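Local coordinates for NAD-dependent epimerase/dehydratase (Veillonella parvula DSM 2008, PDB 3R6D), which probably binds NAD(P) through a Rossmann-type domain and acts as an NAD-dependent epimerase or dehydratase, at residues T22-L26 / I48-V54; G59-N63 / D87-I91; V76-M82 / I100-V106. All blocks are in the same frame, centred on the assembly; numbering follows the deposited sequence.

Interaction 1 (T22-L26 / I48-V54); sequences TATLL and IIDHERV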
loop_
_atom_site.group_PDB
_atom_site.type_symbol
_atom_site.label_atom_id
_atom_site.label_comp_id
_atom_site.label_asym_id
_atom_site.label_seq_id
_atom_site.Cartn_x
_atom_site.Cartn_y
_atom_site.Cartn_z
ATOM N N THR A 22 -0.446 -8.039 -7.230
ATOM C CA THR A 22 0.335 -9.240 -7.556
ATOM C C THR A 22 -0.026 -9.697 -8.978
ATOM O O THR A 22 0.847 -9.984 -9.788
ATOM C CB THR A 22 0.059 -10.348 -6.527
ATOM O OG1 THR A 22 0.435 -9.871 -5.230
ATOM C CG2 THR A 22 0.878 -11.604 -6.818
ATOM N N ALA A 23 -1.325 -9.766 -9.274
ATOM C CA ALA A 23 -1.763 -10.172 -10.604
ATOM C C ALA A 23 -1.224 -9.251 -11.684
ATOM O O ALA A 23 -0.732 -9.714 -12.717
ATOM C CB ALA A 23 -3.280 -10.299 -10.682
ATOM N N THR A 24 -1.271 -7.922 -11.469
ATOM C CA THR A 24 -0.764 -7.012 -12.503
ATOM C C THR A 24 0.729 -7.155 -12.694
ATOM O O THR A 24 1.211 -7.012 -13.818
ATOM C CB THR A 24 -1.108 -5.517 -12.263
ATOM O OG1 THR A 24 -0.106 -4.867 -11.455
ATOM C CG2 THR A 24 -2.441 -5.373 -11.680
ATOM N N LEU A 25 1.466 -7.386 -11.610
ATOM C CA LEU A 25 2.910 -7.552 -11.757
ATOM C C LEU A 25 3.235 -8.859 -12.485
ATOM O O LEU A 25 4.217 -8.922 -13.215
ATOM C CB LEU A 25 3.615 -7.438 -10.413
ATOM C CG LEU A 25 3.503 -6.069 -9.708
ATOM C CD1 LEU A 25 4.211 -6.125 -8.358
ATOM C CD2 LEU A 25 4.025 -4.915 -10.560
ATOM N N LEU A 26 2.450 -9.904 -12.265
ATOM C CA LEU A 26 2.699 -11.123 -13.013
ATOM C C LEU A 26 2.395 -10.931 -14.493
ATOM O O LEU A 26 3.163 -11.403 -15.334
ATOM C CB LEU A 26 1.872 -12.281 -12.440
ATOM C CG LEU A 26 2.295 -12.744 -11.032
ATOM C CD1 LEU A 26 1.281 -13.702 -10.470
ATOM C CD2 LEU A 26 3.713 -13.356 -11.099
ATOM N N ILE A 48 -2.430 -17.162 -9.039
ATOM C CA ILE A 48 -1.288 -16.483 -8.432
ATOM C C ILE A 48 -0.334 -17.505 -7.769
ATOM O O ILE A 48 0.871 -17.524 -8.062
ATOM C CB ILE A 48 -1.797 -15.438 -7.415
ATOM C CG1 ILE A 48 -2.558 -14.309 -8.138
ATOM C CG2 ILE A 48 -0.625 -14.864 -6.599
ATOM C CD1 ILE A 48 -3.058 -13.179 -7.258
ATOM N N ILE A 49 -0.858 -18.307 -6.841
ATOM C CA ILE A 49 -0.026 -19.179 -6.024
ATOM C C ILE A 49 0.732 -20.187 -6.892
ATOM O O ILE A 49 1.867 -20.566 -6.545
ATOM C CB ILE A 49 -0.881 -19.841 -4.887
ATOM C CG1 ILE A 49 -1.388 -18.758 -3.892
ATOM C CG2 ILE A 49 -0.140 -21.032 -4.211
ATOM C CD1 ILE A 49 -0.312 -18.053 -3.079
ATOM N N ASP A 50 0.131 -20.656 -7.997
ATOM C CA ASP A 50 0.758 -21.652 -8.859
ATOM C C ASP A 50 1.775 -21.035 -9.820
ATOM O O ASP A 50 2.425 -21.771 -10.566
ATOM C CB ASP A 50 -0.287 -22.409 -9.696
ATOM C CG ASP A 50 -1.244 -23.262 -8.871
ATOM O OD1 ASP A 50 -1.142 -23.354 -7.609
ATOM O OD2 ASP A 50 -2.160 -23.833 -9.527
ATOM N N HIS A 51 1.926 -19.712 -9.832
ATOM C CA HIS A 51 2.786 -19.078 -10.845
ATOM C C HIS A 51 4.263 -19.226 -10.454
ATOM O O HIS A 51 4.628 -19.045 -9.286
ATOM C CB HIS A 51 2.432 -17.582 -10.946
ATOM C CG HIS A 51 3.011 -16.915 -12.155
ATOM N ND1 HIS A 51 4.371 -16.703 -12.334
ATOM C CD2 HIS A 51 2.407 -16.474 -13.282
ATOM C CE1 HIS A 51 4.564 -16.128 -13.513
ATOM N NE2 HIS A 51 3.385 -15.967 -14.102
ATOM N N GLU A 52 5.107 -19.532 -11.435
ATOM C CA GLU A 52 6.548 -19.763 -11.168
ATOM C C GLU A 52 7.290 -18.551 -10.555
ATOM O O GLU A 52 8.351 -18.730 -9.908
ATOM C CB GLU A 52 7.277 -20.217 -12.435
ATOM C CG GLU A 52 7.266 -19.208 -13.542
ATOM C CD GLU A 52 8.016 -19.663 -14.785
ATOM O OE1 GLU A 52 8.538 -20.815 -14.816
ATOM O OE2 GLU A 52 8.091 -18.854 -15.739
ATOM N N ARG A 53 6.776 -17.344 -10.777
ATOM C CA ARG A 53 7.442 -16.157 -10.234
ATOM C C ARG A 53 6.929 -15.758 -8.849
ATOM O O ARG A 53 7.306 -14.706 -8.329
ATOM C CB ARG A 53 7.386 -15.001 -11.231
ATOM C CG ARG A 53 8.474 -15.123 -12.299
ATOM C CD ARG A 53 8.502 -13.920 -13.239
ATOM N NE ARG A 53 7.346 -13.845 -14.144
ATOM C CZ ARG A 53 6.440 -12.866 -14.241
ATOM N NH1 ARG A 53 6.440 -11.786 -13.428
ATOM N NH2 ARG A 53 5.493 -12.982 -15.169
ATOM N N VAL A 54 6.122 -16.598 -8.205
ATOM C CA VAL A 54 5.583 -16.346 -6.880
ATOM C C VAL A 54 6.154 -17.345 -5.876
ATOM O O VAL A 54 6.115 -18.554 -6.117
ATOM C CB VAL A 54 4.039 -16.450 -6.882
ATOM C CG1 VAL A 54 3.467 -16.299 -5.489
ATOM C CG2 VAL A 54 3.460 -15.372 -7.819
#
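In this Rossmann-type domain, helix 22-28 packs against the end of helix 46-49 and the turn that leads from it into strand 54-58; T22 and V54 also touch L35, and L25 and L26 touch I33, both on strand 33-37. The principal bump is L26, which has 117 Å² covered, the largest share here. Its chi1 of -68° and chi2 of 170° (mt) extend the isobutyl group into a hollow walled by I48, H51, R53 and V54. One methyl, CD2, sits over a face of the H51 ring, 3.7 Å from the centroid and 11° off the normal, a CH-pi contact. The other, L26 CD1, lies 3.8 Å from V54 CG2; L26 CD1 to I48 CG2 is 4.5 Å. A second bump fits the reverse way: I48 lies along the side of the helix, its CG2 3.6 Å from T22 CG2 and its CD1 4.5 Å from A23 CB. T22 OG1 is hydrogen-bonded to A18 O, just ahead of the helix, while its CG2 meets I48.

Three of the four walls, H51, R53 and V54, belong to the type I turn H51-V54, closed by V54 N to H51 O at 3.1 Å. Within it the backbone N of R53 donates to H51 ND1 at 2.9 Å, which fixes the imidazole as one wall. R53 then spans the gap: L26 CD2 lies over one face of its guanidinium, while NH1 is hydrogen-bonded to M31 O in the loop before strand 33-37. The polar closure is R53 NH2 to L26 O, 2.8 Å with an N-H...O angle of 162°.

Interaction 2 (G59-N63 / D87-I91); sequences GSFQN and DMASI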
loop_
_atom_site.group_PDB
_atom_site.type_symbol
_atom_site.label_atom_id
_atom_site.label_comp_id
_atom_site.label_asym_id
_atom_site.label_seq_id
_atom_site.Cartn_x
_atom_site.Cartn_y
_atom_site.Cartn_z
ATOM N N GLY A 59 4.379 -16.742 7.900
ATOM C CA GLY A 59 4.665 -16.043 9.126
ATOM C C GLY A 59 3.768 -14.850 9.353
ATOM O O GLY A 59 2.886 -14.523 8.548
ATOM N N SER A 60 3.976 -14.240 10.513
ATOM C CA SER A 60 3.275 -13.025 10.911
ATOM C C SER A 60 4.296 -11.950 11.177
ATOM O O SER A 60 5.522 -12.180 11.179
ATOM C CB SER A 60 2.489 -13.295 12.198
ATOM O OG SER A 60 3.398 -13.235 13.312
ATOM N N PHE A 61 3.814 -10.739 11.454
ATOM C CA PHE A 61 4.732 -9.669 11.795
ATOM C C PHE A 61 5.405 -9.842 13.156
ATOM O O PHE A 61 6.333 -9.098 13.467
ATOM C CB PHE A 61 4.063 -8.278 11.680
ATOM C CG PHE A 61 3.535 -7.963 10.302
ATOM C CD1 PHE A 61 4.288 -8.240 9.165
ATOM C CD2 PHE A 61 2.275 -7.383 10.153
ATOM C CE1 PHE A 61 3.797 -7.953 7.904
ATOM C CE2 PHE A 61 1.761 -7.106 8.891
ATOM C CZ PHE A 61 2.539 -7.379 7.761
ATOM N N GLN A 62 4.964 -10.836 13.930
ATOM C CA GLN A 62 5.571 -11.150 15.244
ATOM C C GLN A 62 6.568 -12.300 15.153
ATOM O O GLN A 62 7.015 -12.808 16.186
ATOM C CB GLN A 62 4.490 -11.435 16.294
ATOM C CG GLN A 62 3.753 -10.183 16.730
ATOM C CD GLN A 62 2.754 -9.714 15.682
ATOM O OE1 GLN A 62 1.876 -10.470 15.262
ATOM N NE2 GLN A 62 2.894 -8.478 15.248
ATOM N N ASN A 63 6.923 -12.709 13.932
ATOM C CA ASN A 63 7.954 -13.729 13.719
ATOM C C ASN A 63 9.156 -13.077 13.032
ATOM O O ASN A 63 9.241 -13.108 11.772
ATOM C CB ASN A 63 7.459 -14.869 12.846
ATOM C CG ASN A 63 6.211 -15.561 13.375
ATOM O OD1 ASN A 63 5.287 -15.776 12.605
ATOM N ND2 ASN A 63 6.194 -15.951 14.651
ATOM N N ASP A 87 3.297 -3.316 14.666
ATOM C CA ASP A 87 3.576 -4.090 13.432
ATOM C C ASP A 87 4.447 -3.298 12.478
ATOM O O ASP A 87 5.382 -3.810 11.903
ATOM C CB ASP A 87 2.329 -4.577 12.715
ATOM C CG ASP A 87 1.622 -5.686 13.463
ATOM O OD1 ASP A 87 2.200 -6.255 14.423
ATOM O OD2 ASP A 87 0.489 -6.002 13.058
HETATM N N MSE A 88 4.163 -2.009 12.342
HETATM C CA MSE A 88 4.990 -1.185 11.482
HETATM C C MSE A 88 6.406 -1.111 12.016
HETATM O O MSE A 88 7.363 -1.174 11.260
HETATM C CB MSE A 88 4.398 0.221 11.375
HETATM C CG MSE A 88 4.918 1.093 10.228
HETATM SE SE MSE A 88 4.378 0.521 8.415
HETATM C CE MSE A 88 6.089 0.134 8.335
ATOM N N ALA A 89 6.550 -1.029 13.344
ATOM C CA ALA A 89 7.884 -0.996 13.921
ATOM C C ALA A 89 8.632 -2.301 13.653
ATOM O O ALA A 89 9.839 -2.288 13.372
ATOM C CB ALA A 89 7.827 -0.694 15.433
ATOM N N SER A 90 7.918 -3.415 13.759
ATOM C CA SER A 90 8.552 -4.712 13.471
ATOM C C SER A 90 8.998 -4.813 12.008
ATOM O O SER A 90 10.073 -5.364 11.728
ATOM C CB SER A 90 7.620 -5.849 13.812
ATOM O OG SER A 90 7.410 -5.893 15.210
ATOM N N ILE A 91 8.179 -4.287 11.085
ATOM C CA ILE A 91 8.509 -4.269 9.663
ATOM C C ILE A 91 9.736 -3.377 9.433
ATOM O O ILE A 91 10.677 -3.771 8.784
ATOM C CB ILE A 91 7.303 -3.791 8.832
ATOM C CG1 ILE A 91 6.209 -4.867 8.890
ATOM C CG2 ILE A 91 7.732 -3.498 7.383
ATOM C CD1 ILE A 91 4.877 -4.375 8.396
HETATM O O HOH W 1 0.228 -8.727 13.402
HETATM O O HOH W 2 4.719 -6.657 16.060
#
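F61 presents one face of its ring to I91: CD1 of the isoleucine lies 3.8 Å from the ring centroid and 13° off the normal, a CH-pi contact. The ring edge faces the carboxylate of D87, with F61 CD2 3.7 Å from D87 OD2, and the F61 carbonyl O lies 3.5 Å from S90 CB. Both F61 and I91 also touch L11 on strand 8-11, so the apolar patch continues toward the sheet.

Outside this patch the contact is polar. Q62 NE2 donates to D87 OD1 over a very short 2.5 Å, at a bent angle of 115°. Two waters widen the bridge: water 1 donates to Q62 OE1 (3.0 Å) and D87 OD2 (2.8 Å), and water 2 accepts from Q62 NE2 (2.7 Å) and is hydrogen-bonded to S90 OG (2.9 Å).

The loop is held in shape by a type I turn, N63 N to S60 O at 3.1 Å, and by an ST turn in which S60 OG accepts from Q62 N at 2.9 Å. A loop following strand 54-58 thus meets the N-terminal part of helix 85-96, which follows strand 76-79, at the C-terminal strand ends of a Rossmann-type fold, the edge where such folds usually bind their dinucleotide.

Interaction 3 (V76-M82 / I100-V106); sequences VVFVGAM and IRRVIGV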
loop_
_atom_site.group_PDB
_atom_site.type_symbol
_atom_site.label_atom_id
_atom_site.label_comp_id
_atom_site.label_asym_id
_atom_site.label_seq_id
_atom_site.Cartn_x
_atom_site.Cartn_y
_atom_site.Cartn_z
ATOM N N VAL A 76 12.288 -3.874 -3.229
ATOM C CA VAL A 76 11.227 -3.001 -2.776
ATOM C C VAL A 76 10.264 -3.875 -1.994
ATOM O O VAL A 76 10.090 -5.078 -2.326
ATOM C CB VAL A 76 10.533 -2.270 -3.960
ATOM C CG1 VAL A 76 9.994 -3.243 -5.057
ATOM C CG2 VAL A 76 9.405 -1.358 -3.469
ATOM N N VAL A 77 9.687 -3.305 -0.937
ATOM C CA VAL A 77 8.671 -3.982 -0.137
ATOM C C VAL A 77 7.369 -3.198 -0.242
ATOM O O VAL A 77 7.389 -1.961 -0.084
ATOM C CB VAL A 77 9.145 -4.120 1.337
ATOM C CG1 VAL A 77 8.048 -4.713 2.210
ATOM C CG2 VAL A 77 10.393 -5.020 1.386
ATOM N N PHE A 78 6.272 -3.893 -0.530
ATOM C CA PHE A 78 4.950 -3.293 -0.502
ATOM C C PHE A 78 4.254 -3.697 0.782
ATOM O O PHE A 78 4.225 -4.883 1.129
ATOM C CB PHE A 78 4.144 -3.751 -1.711
ATOM C CG PHE A 78 2.741 -3.165 -1.735
ATOM C CD1 PHE A 78 2.534 -1.855 -2.135
ATOM C CD2 PHE A 78 1.640 -3.937 -1.347
ATOM C CE1 PHE A 78 1.244 -1.296 -2.139
ATOM C CE2 PHE A 78 0.340 -3.415 -1.398
ATOM C CZ PHE A 78 0.138 -2.086 -1.800
ATOM N N VAL A 79 3.723 -2.716 1.523
ATOM C CA VAL A 79 3.010 -2.957 2.774
ATOM C C VAL A 79 1.541 -2.683 2.547
ATOM O O VAL A 79 1.121 -1.519 2.445
ATOM C CB VAL A 79 3.577 -2.104 3.931
ATOM C CG1 VAL A 79 2.875 -2.400 5.229
ATOM C CG2 VAL A 79 5.059 -2.330 4.094
ATOM N N GLY A 80 0.754 -3.750 2.434
ATOM C CA GLY A 80 -0.647 -3.583 2.088
ATOM C C GLY A 80 -1.512 -2.955 3.163
ATOM O O GLY A 80 -2.509 -2.322 2.863
ATOM N N ALA A 81 -1.142 -3.143 4.411
ATOM C CA ALA A 81 -1.889 -2.570 5.523
ATOM C C ALA A 81 -0.934 -1.932 6.539
ATOM O O ALA A 81 0.068 -2.530 6.970
ATOM C CB ALA A 81 -2.759 -3.662 6.167
HETATM N N MSE A 82 -1.244 -0.686 6.881
HETATM C CA MSE A 82 -0.474 0.113 7.856
HETATM C C MSE A 82 -1.435 0.445 9.007
HETATM O O MSE A 82 -1.893 1.589 9.148
HETATM C CB MSE A 82 0.079 1.399 7.219
HETATM C CG MSE A 82 1.131 1.112 6.173
HETATM SE SE MSE A 82 1.793 2.754 5.340
HETATM C CE MSE A 82 2.280 3.734 6.953
ATOM N N ILE A 100 17.257 -3.130 3.614
ATOM C CA ILE A 100 16.234 -2.888 2.581
ATOM C C ILE A 100 15.784 -1.452 2.727
ATOM O O ILE A 100 15.380 -1.056 3.825
ATOM C CB ILE A 100 15.004 -3.820 2.779
ATOM C CG1 ILE A 100 15.422 -5.302 2.914
ATOM C CG2 ILE A 100 13.981 -3.605 1.624
ATOM C CD1 ILE A 100 16.297 -5.849 1.746
ATOM N N ARG A 101 15.903 -0.670 1.663
ATOM C CA ARG A 101 15.629 0.770 1.740
ATOM C C ARG A 101 14.240 1.174 1.243
ATOM O O ARG A 101 13.598 2.068 1.835
ATOM C CB ARG A 101 16.688 1.548 0.947
ATOM C CG ARG A 101 18.109 1.145 1.292
ATOM C CD ARG A 101 18.443 1.521 2.716
ATOM N NE ARG A 101 18.387 2.969 2.871
ATOM C CZ ARG A 101 17.846 3.601 3.912
ATOM N NH1 ARG A 101 17.311 2.931 4.920
ATOM N NH2 ARG A 101 17.837 4.911 3.936
ATOM N N ARG A 102 13.773 0.533 0.169
ATOM C CA ARG A 102 12.575 1.036 -0.558
ATOM C C ARG A 102 11.289 0.377 -0.091
ATOM O O ARG A 102 11.177 -0.865 -0.129
ATOM C CB ARG A 102 12.758 0.831 -2.055
ATOM C CG ARG A 102 11.695 1.519 -2.900
ATOM C CD ARG A 102 12.001 2.996 -3.067
ATOM N NE ARG A 102 10.948 3.644 -3.875
ATOM C CZ ARG A 102 9.816 4.195 -3.409
ATOM N NH1 ARG A 102 9.584 4.309 -2.097
ATOM N NH2 ARG A 102 8.918 4.633 -4.280
ATOM N N VAL A 103 10.342 1.193 0.382
ATOM C CA VAL A 103 9.071 0.646 0.883
ATOM C C VAL A 103 7.922 1.511 0.374
ATOM O O VAL A 103 7.994 2.741 0.426
ATOM C CB VAL A 103 9.121 0.437 2.437
ATOM C CG1 VAL A 103 9.349 1.726 3.189
ATOM C CG2 VAL A 103 7.895 -0.309 2.919
ATOM N N ILE A 104 6.864 0.868 -0.136
ATOM C CA ILE A 104 5.632 1.549 -0.515
ATOM C C ILE A 104 4.536 0.979 0.375
ATOM O O ILE A 104 4.363 -0.240 0.419
ATOM C CB ILE A 104 5.304 1.303 -2.012
ATOM C CG1 ILE A 104 6.395 1.897 -2.904
ATOM C CG2 ILE A 104 3.931 1.892 -2.354
ATOM C CD1 ILE A 104 6.379 1.385 -4.333
ATOM N N GLY A 105 3.800 1.837 1.076
ATOM C CA GLY A 105 2.794 1.376 2.021
ATOM C C GLY A 105 1.469 2.088 1.824
ATOM O O GLY A 105 1.440 3.254 1.417
ATOM N N VAL A 106 0.375 1.403 2.146
ATOM C CA VAL A 106 -0.960 1.922 2.046
ATOM C C VAL A 106 -1.486 2.398 3.384
ATOM O O VAL A 106 -1.536 1.617 4.336
ATOM C CB VAL A 106 -1.872 0.840 1.459
ATOM C CG1 VAL A 106 -3.309 1.189 1.675
ATOM C CG2 VAL A 106 -1.554 0.674 -0.044
HETATM O O HOH W 3 -3.642 0.602 5.791
#
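Four backbone hydrogen bonds zip strands 76-79 and 102-106 together: V77 N to R102 O (3.0 Å), I104 N to V77 O (2.9 Å), V79 N to I104 O (2.8 Å) and V106 N to V79 O (3.0 Å). V77 and V79 each bond through both N and O to residues flanking their partners V103 and G105; this pattern and the 13° angle between the strand axes mark the pair as parallel. Beyond the strand, water 3 accepts from M82 N (2.9 Å) and donates to V106 O (2.8 Å).

V77, V79 and V103 share one face, where V79 CG2 meets V103 CG2 at 3.7 Å. There G105 leaves room for selenomethionine M82, whose SE would lie 2.7 Å from an ideal CB. On the opposite face, F78 CD1 packs on I104 CG2 at 4.0 Å and F78 CZ on V106 CG2 at 3.7 Å; helix 182-193 covers F78 and I104. With helix 85-96 joining the strands, this is the beta-alpha-beta crossover of a Rossmann-type sheet.

From the N terminus, interaction 1 comes first: it brings residues 48-54 back against helix 22-28, closing a loop that includes strand 33-37, and is complete before the others begin. Interaction 2 closes a loop from 59-63 to 87-91 containing strand 76-79, and interaction 3 one from 76-82 to 100-106 containing helix 85-96; their segments alternate, so the two cross. They also touch, with M88 SE 4.0 Å from M82 CG and I91 CD1 4.2 Å from V79 CG1, which seats the helix on strand 76-79 and the loop after it. Interaction 1 stands apart, its centre about 18 Å from that of interaction 3 and about 23 Å from that of interaction 2.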